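Local coordinates for protein PfVFT1 (Plasmodium falciparum, PDB 5JKQ) that probably binds a small solute, not identified here, between the two lobes of its Venus flytrap fold, as solute-binding proteins do, at residues 177-183 / 250-256; 32-36 / 105-109. The protein carries 3 engineered substitutions. All coordinates share one frame. Numbering follows the deposited sequence.

Contact 1 (177-183 / 250-256); sequences HSNKIMI and IGVISGI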
loop_
_atom_site.group_PDB
_atom_site.type_symbol
_atom_site.label_atom_id
_atom_site.label_comp_id
_atom_site.label_asym_id
_atom_site.label_seq_id
_atom_site.Cartn_x
_atom_site.Cartn_y
_atom_site.Cartn_z
ATOM N N HIS A 177 -3.674 -4.403 3.630
ATOM C CA HIS A 177 -4.886 -5.203 3.514
ATOM C C HIS A 177 -4.474 -6.670 3.496
ATOM O O HIS A 177 -3.348 -7.001 3.125
ATOM C CB HIS A 177 -5.701 -4.823 2.269
ATOM C CG HIS A 177 -5.144 -5.343 0.980
ATOM N ND1 HIS A 177 -4.408 -4.558 0.117
ATOM C CD2 HIS A 177 -5.247 -6.556 0.386
ATOM C CE1 HIS A 177 -4.066 -5.269 -0.941
ATOM N NE2 HIS A 177 -4.562 -6.486 -0.803
ATOM N N SER A 178 -5.380 -7.544 3.921
ATOM C CA SER A 178 -5.068 -8.961 4.052
ATOM C C SER A 178 -5.492 -9.750 2.817
ATOM O O SER A 178 -6.241 -9.254 1.975
ATOM C CB SER A 178 -5.741 -9.536 5.298
ATOM O OG SER A 178 -5.224 -10.820 5.601
ATOM N N ASN A 179 -4.997 -10.979 2.720
ATOM C CA ASN A 179 -5.329 -11.872 1.618
ATOM C C ASN A 179 -6.100 -13.089 2.113
ATOM O O ASN A 179 -5.584 -13.886 2.896
ATOM C CB ASN A 179 -4.057 -12.310 0.889
ATOM C CG ASN A 179 -3.335 -11.153 0.239
ATOM O OD1 ASN A 179 -3.569 -10.839 -0.925
ATOM N ND2 ASN A 179 -2.457 -10.504 0.992
ATOM N N LYS A 180 -7.340 -13.222 1.658
ATOM C CA LYS A 180 -8.180 -14.338 2.062
ATOM C C LYS A 180 -7.997 -15.511 1.108
ATOM O O LYS A 180 -7.624 -15.333 -0.052
ATOM C CB LYS A 180 -9.647 -13.908 2.119
ATOM C CG LYS A 180 -9.874 -12.673 2.977
ATOM C CD LYS A 180 -11.347 -12.346 3.110
ATOM C CE LYS A 180 -11.561 -11.040 3.855
ATOM N NZ LYS A 180 -10.961 -11.058 5.219
ATOM N N ILE A 181 -8.244 -16.711 1.618
ATOM C CA ILE A 181 -8.091 -17.933 0.840
ATOM C C ILE A 181 -9.417 -18.674 0.813
ATOM O O ILE A 181 -9.920 -19.082 1.859
ATOM C CB ILE A 181 -6.991 -18.849 1.427
ATOM C CG1 ILE A 181 -5.643 -18.123 1.420
ATOM C CG2 ILE A 181 -6.890 -20.155 0.635
ATOM C CD1 ILE A 181 -4.550 -18.839 2.183
HETATM N N MSE A 182 -9.989 -18.837 -0.376
HETATM C CA MSE A 182 -11.201 -19.630 -0.508
HETATM C C MSE A 182 -10.872 -21.009 -1.067
HETATM O O MSE A 182 -10.047 -21.155 -1.972
HETATM C CB MSE A 182 -12.240 -18.918 -1.377
HETATM C CG MSE A 182 -11.821 -18.560 -2.779
HETATM SE SE MSE A 182 -13.369 -17.829 -3.734
HETATM C CE MSE A 182 -14.405 -19.467 -3.904
ATOM N N ILE A 183 -11.519 -22.021 -0.497
ATOM C CA ILE A 183 -11.217 -23.412 -0.802
ATOM C C ILE A 183 -12.452 -24.276 -0.557
ATOM O O ILE A 183 -13.311 -23.927 0.253
ATOM C CB ILE A 183 -10.031 -23.922 0.059
ATOM C CG1 ILE A 183 -9.646 -25.354 -0.331
ATOM C CG2 ILE A 183 -10.371 -23.825 1.547
ATOM C CD1 ILE A 183 -8.361 -25.848 0.319
ATOM N N ILE A 250 -7.018 -23.599 -4.550
ATOM C CA ILE A 250 -7.504 -22.468 -3.765
ATOM C C ILE A 250 -7.656 -21.224 -4.625
ATOM O O ILE A 250 -7.117 -21.141 -5.731
ATOM C CB ILE A 250 -6.565 -22.131 -2.577
ATOM C CG1 ILE A 250 -5.182 -21.688 -3.073
ATOM C CG2 ILE A 250 -6.451 -23.323 -1.637
ATOM C CD1 ILE A 250 -4.330 -21.046 -2.001
ATOM N N GLY A 251 -8.401 -20.263 -4.095
ATOM C CA GLY A 251 -8.529 -18.951 -4.696
ATOM C C GLY A 251 -8.079 -17.907 -3.694
ATOM O O GLY A 251 -8.555 -17.888 -2.557
ATOM N N VAL A 252 -7.148 -17.053 -4.108
ATOM C CA VAL A 252 -6.642 -15.985 -3.254
ATOM C C VAL A 252 -7.293 -14.667 -3.648
ATOM O O VAL A 252 -7.264 -14.274 -4.816
ATOM C CB VAL A 252 -5.111 -15.845 -3.351
ATOM C CG1 VAL A 252 -4.598 -14.914 -2.261
ATOM C CG2 VAL A 252 -4.436 -17.207 -3.248
ATOM N N ILE A 253 -7.875 -13.984 -2.669
ATOM C CA ILE A 253 -8.623 -12.766 -2.940
ATOM C C ILE A 253 -8.724 -11.905 -1.681
ATOM O O ILE A 253 -8.747 -12.422 -0.565
ATOM C CB ILE A 253 -10.030 -13.106 -3.489
ATOM C CG1 ILE A 253 -10.689 -11.865 -4.091
ATOM C CG2 ILE A 253 -10.906 -13.751 -2.406
ATOM C CD1 ILE A 253 -11.754 -12.192 -5.114
ATOM N N SER A 254 -8.773 -10.590 -1.868
ATOM C CA SER A 254 -8.754 -9.651 -0.750
ATOM C C SER A 254 -10.138 -9.402 -0.152
ATOM O O SER A 254 -10.250 -8.886 0.960
ATOM C CB SER A 254 -8.147 -8.319 -1.198
ATOM O OG SER A 254 -6.871 -8.514 -1.779
ATOM N N GLY A 255 -11.188 -9.761 -0.887
ATOM C CA GLY A 255 -12.545 -9.524 -0.427
ATOM C C GLY A 255 -13.569 -10.500 -0.971
ATOM O O GLY A 255 -13.340 -11.166 -1.980
ATOM N N ILE A 256 -14.710 -10.567 -0.288
ATOM C CA ILE A 256 -15.802 -11.465 -0.649
ATOM C C ILE A 256 -17.096 -10.661 -0.823
ATOM O O ILE A 256 -17.739 -10.303 0.163
ATOM C CB ILE A 256 -16.011 -12.559 0.429
ATOM C CG1 ILE A 256 -14.713 -13.343 0.660
ATOM C CG2 ILE A 256 -17.148 -13.498 0.042
ATOM C CD1 ILE A 256 -14.215 -14.129 -0.551
#
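The selenomethionine side chain of Met182 lies over Gly251, its CG 3.8 Å from Gly251 CA and 3.3 Å from Gly251 O; an ideal CB on the glycine would come within 3.0 Å of that CG. The two residues are a hydrogen-bonded antiparallel pair in the mixed sheet at the heart of what is evidently one lobe of the Venus flytrap fold: strand 250-253 runs between strand 175-184 and the parallel strand 206-209. Met182 N gives a bond to Gly251 O (2.8 Å), and Gly251 N returns one to Met182 O (2.8 Å). Two residues along the strand, Lys180 and Ile253 form the next hydrogen-bonded pair, with Ile253 N 3.0 Å from Lys180 O. Between them Ile181 faces Val252 as a non-hydrogen-bonded pair, CA atoms 4.8 Å apart. Met182 and Ile253 meet helix 236-244 on one face, while Val252 packs against helix 212-222 on the other, so the sheet is sandwiched between helices. Ile250 adds apolar contacts, its CD1 3.8 Å from Ile181 CG2 and its CG2 3.7 Å from Ile183 CD1. The shortest hydrogen bond sits at the end of strand 250-253: Lys180 N to Ile253 O, 2.7 Å, bent to 140° at the hydrogen.

Contact 2 (32-36 / 105-109); sequences ELIDL and DVMYI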
loop_
_atom_site.group_PDB
_atom_site.type_symbol
_atom_site.label_atom_id
_atom_site.label_comp_id
_atom_site.label_asym_id
_atom_site.label_seq_id
_atom_site.Cartn_x
_atom_site.Cartn_y
_atom_site.Cartn_z
ATOM N N GLU A 32 -7.897 9.228 14.298
ATOM C CA GLU A 32 -8.397 9.792 13.045
ATOM C C GLU A 32 -8.262 8.822 11.874
ATOM O O GLU A 32 -9.154 8.735 11.029
ATOM C CB GLU A 32 -7.672 11.096 12.707
ATOM C CG GLU A 32 -8.193 12.309 13.460
ATOM C CD GLU A 32 -7.506 13.598 13.046
ATOM O OE1 GLU A 32 -7.117 13.717 11.865
ATOM O OE2 GLU A 32 -7.353 14.491 13.905
ATOM N N LEU A 33 -7.151 8.096 11.824
ATOM C CA LEU A 33 -6.881 7.216 10.692
ATOM C C LEU A 33 -7.842 6.032 10.670
ATOM O O LEU A 33 -8.332 5.645 9.610
ATOM C CB LEU A 33 -5.433 6.722 10.724
ATOM C CG LEU A 33 -4.999 5.798 9.580
ATOM C CD1 LEU A 33 -5.383 6.359 8.218
ATOM C CD2 LEU A 33 -3.499 5.565 9.642
ATOM N N ILE A 34 -8.118 5.466 11.840
ATOM C CA ILE A 34 -9.036 4.335 11.938
ATOM C C ILE A 34 -10.480 4.814 11.782
ATOM O O ILE A 34 -11.329 4.090 11.264
ATOM C CB ILE A 34 -8.868 3.585 13.276
ATOM C CG1 ILE A 34 -7.402 3.178 13.461
ATOM C CG2 ILE A 34 -9.776 2.353 13.314
ATOM C CD1 ILE A 34 -7.094 2.492 14.780
ATOM N N ASP A 35 -10.754 6.036 12.227
ATOM C CA ASP A 35 -12.064 6.643 12.022
ATOM C C ASP A 35 -12.342 6.806 10.532
ATOM O O ASP A 35 -13.459 6.574 10.069
ATOM C CB ASP A 35 -12.146 8.000 12.724
ATOM C CG ASP A 35 -12.362 7.872 14.220
ATOM O OD1 ASP A 35 -12.253 6.744 14.745
ATOM O OD2 ASP A 35 -12.633 8.903 14.870
ATOM N N LEU A 36 -11.313 7.201 9.788
ATOM C CA LEU A 36 -11.427 7.397 8.348
ATOM C C LEU A 36 -11.629 6.070 7.623
ATOM O O LEU A 36 -12.313 6.007 6.601
ATOM C CB LEU A 36 -10.181 8.100 7.811
ATOM C CG LEU A 36 -10.118 8.299 6.297
ATOM C CD1 LEU A 36 -11.188 9.281 5.842
ATOM C CD2 LEU A 36 -8.730 8.765 5.884
ATOM N N ASP A 105 -8.156 10.874 0.973
ATOM C CA ASP A 105 -8.465 11.367 2.312
ATOM C C ASP A 105 -7.348 11.051 3.301
ATOM O O ASP A 105 -7.097 11.828 4.221
ATOM C CB ASP A 105 -9.780 10.771 2.827
ATOM C CG ASP A 105 -11.005 11.533 2.350
ATOM O OD1 ASP A 105 -10.863 12.677 1.867
ATOM O OD2 ASP A 105 -12.119 10.984 2.476
ATOM N N VAL A 106 -6.690 9.909 3.117
ATOM C CA VAL A 106 -5.547 9.541 3.949
ATOM C C VAL A 106 -4.422 10.557 3.781
ATOM O O VAL A 106 -3.834 11.014 4.762
ATOM C CB VAL A 106 -5.022 8.122 3.604
ATOM C CG1 VAL A 106 -3.646 7.859 4.234
ATOM C CG2 VAL A 106 -6.020 7.064 4.050
HETATM N N MSE A 107 -4.124 10.912 2.535
HETATM C CA MSE A 107 -3.031 11.835 2.258
HETATM C C MSE A 107 -3.362 13.230 2.778
HETATM O O MSE A 107 -2.473 13.963 3.212
HETATM C CB MSE A 107 -2.726 11.888 0.759
HETATM C CG MSE A 107 -1.507 12.733 0.412
HETATM SE SE MSE A 107 0.150 12.029 1.171
HETATM C CE MSE A 107 0.599 10.781 -0.255
ATOM N N TYR A 108 -4.642 13.590 2.737
ATOM C CA TYR A 108 -5.084 14.895 3.219
ATOM C C TYR A 108 -4.868 15.037 4.724
ATOM O O TYR A 108 -4.308 16.031 5.181
ATOM C CB TYR A 108 -6.563 15.128 2.889
ATOM C CG TYR A 108 -6.872 15.238 1.411
ATOM C CD1 TYR A 108 -5.972 15.827 0.531
ATOM C CD2 TYR A 108 -8.066 14.755 0.897
ATOM C CE1 TYR A 108 -6.253 15.929 -0.818
ATOM C CE2 TYR A 108 -8.356 14.850 -0.452
ATOM C CZ TYR A 108 -7.446 15.438 -1.303
ATOM O OH TYR A 108 -7.732 15.536 -2.646
ATOM N N ILE A 109 -5.312 14.049 5.495
ATOM C CA ILE A 109 -5.212 14.145 6.948
ATOM C C ILE A 109 -3.755 14.051 7.409
ATOM O O ILE A 109 -3.396 14.603 8.449
ATOM C CB ILE A 109 -6.054 13.060 7.658
ATOM C CG1 ILE A 109 -5.625 11.657 7.216
ATOM C CG2 ILE A 109 -7.537 13.299 7.388
ATOM C CD1 ILE A 109 -6.268 10.541 8.008
#
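Leu36 and Ile109 carry this helix-helix contact: each points its CA-to-CB bond at the other helix, and they meet at 3.7 Å between Leu36 CD2 and Ile109 CD1. The same leucine methyl, CD2, also lies 3.7 Å from Val106 CG2 and 3.6 Å from Val106 N, while Leu36 CD1 rests on the CB of Asp105 at 3.6 Å. Leu36 is thus set against three residues of one turn of the partner helix. One turn earlier in its own helix, Leu33 reaches across more loosely, its CD1 4.3 Å from both Val106 CG2 and Ile109 CD1. No hydrogen bond joins the two segments; apolar packing dominates, and they bury 265 Å² between them. Asp105 lends its CB here but sends its carboxylate to His40. The axes of the two short segments pass 10.7 Å apart and run nearly antiparallel, at 160°. Ile109 and Leu33 both touch Leu27 of helix 14-29, and Met107, directed away from helix 32-39, meets Tyr129 of strand 126-132. Helix 102-118 links the adjacent parallel strands 77-83 and 126-132, a beta-alpha-beta crossover, with helix 32-39 packed on the side away from Met107, as in an alpha/beta lobe of a Venus flytrap fold.

From the N terminus, helix 14-29 leads straight into helix 32-39; the chain then lends strand 45-46 to the mixed sheet, beside strand 175-184, and returns through strand 77-83 before contact 2 closes a loop of 68 residues at helix 102-118. Strands 126-132 and 146-147 finish the three-stranded parallel sheet before the chain enters strand 175-184. Contact 1 closes the next large loop, 66 residues holding three helices and the Cys209-Cys215 disulfide. The loops are in series, neither nested nor crossed. The centres of the two contacts lie 25 Å apart and their nearest atoms about 12 Å: contact 2 joins helices beside the parallel sheet, contact 1 strands within the mixed sheet, consistent with the bi-lobed architecture.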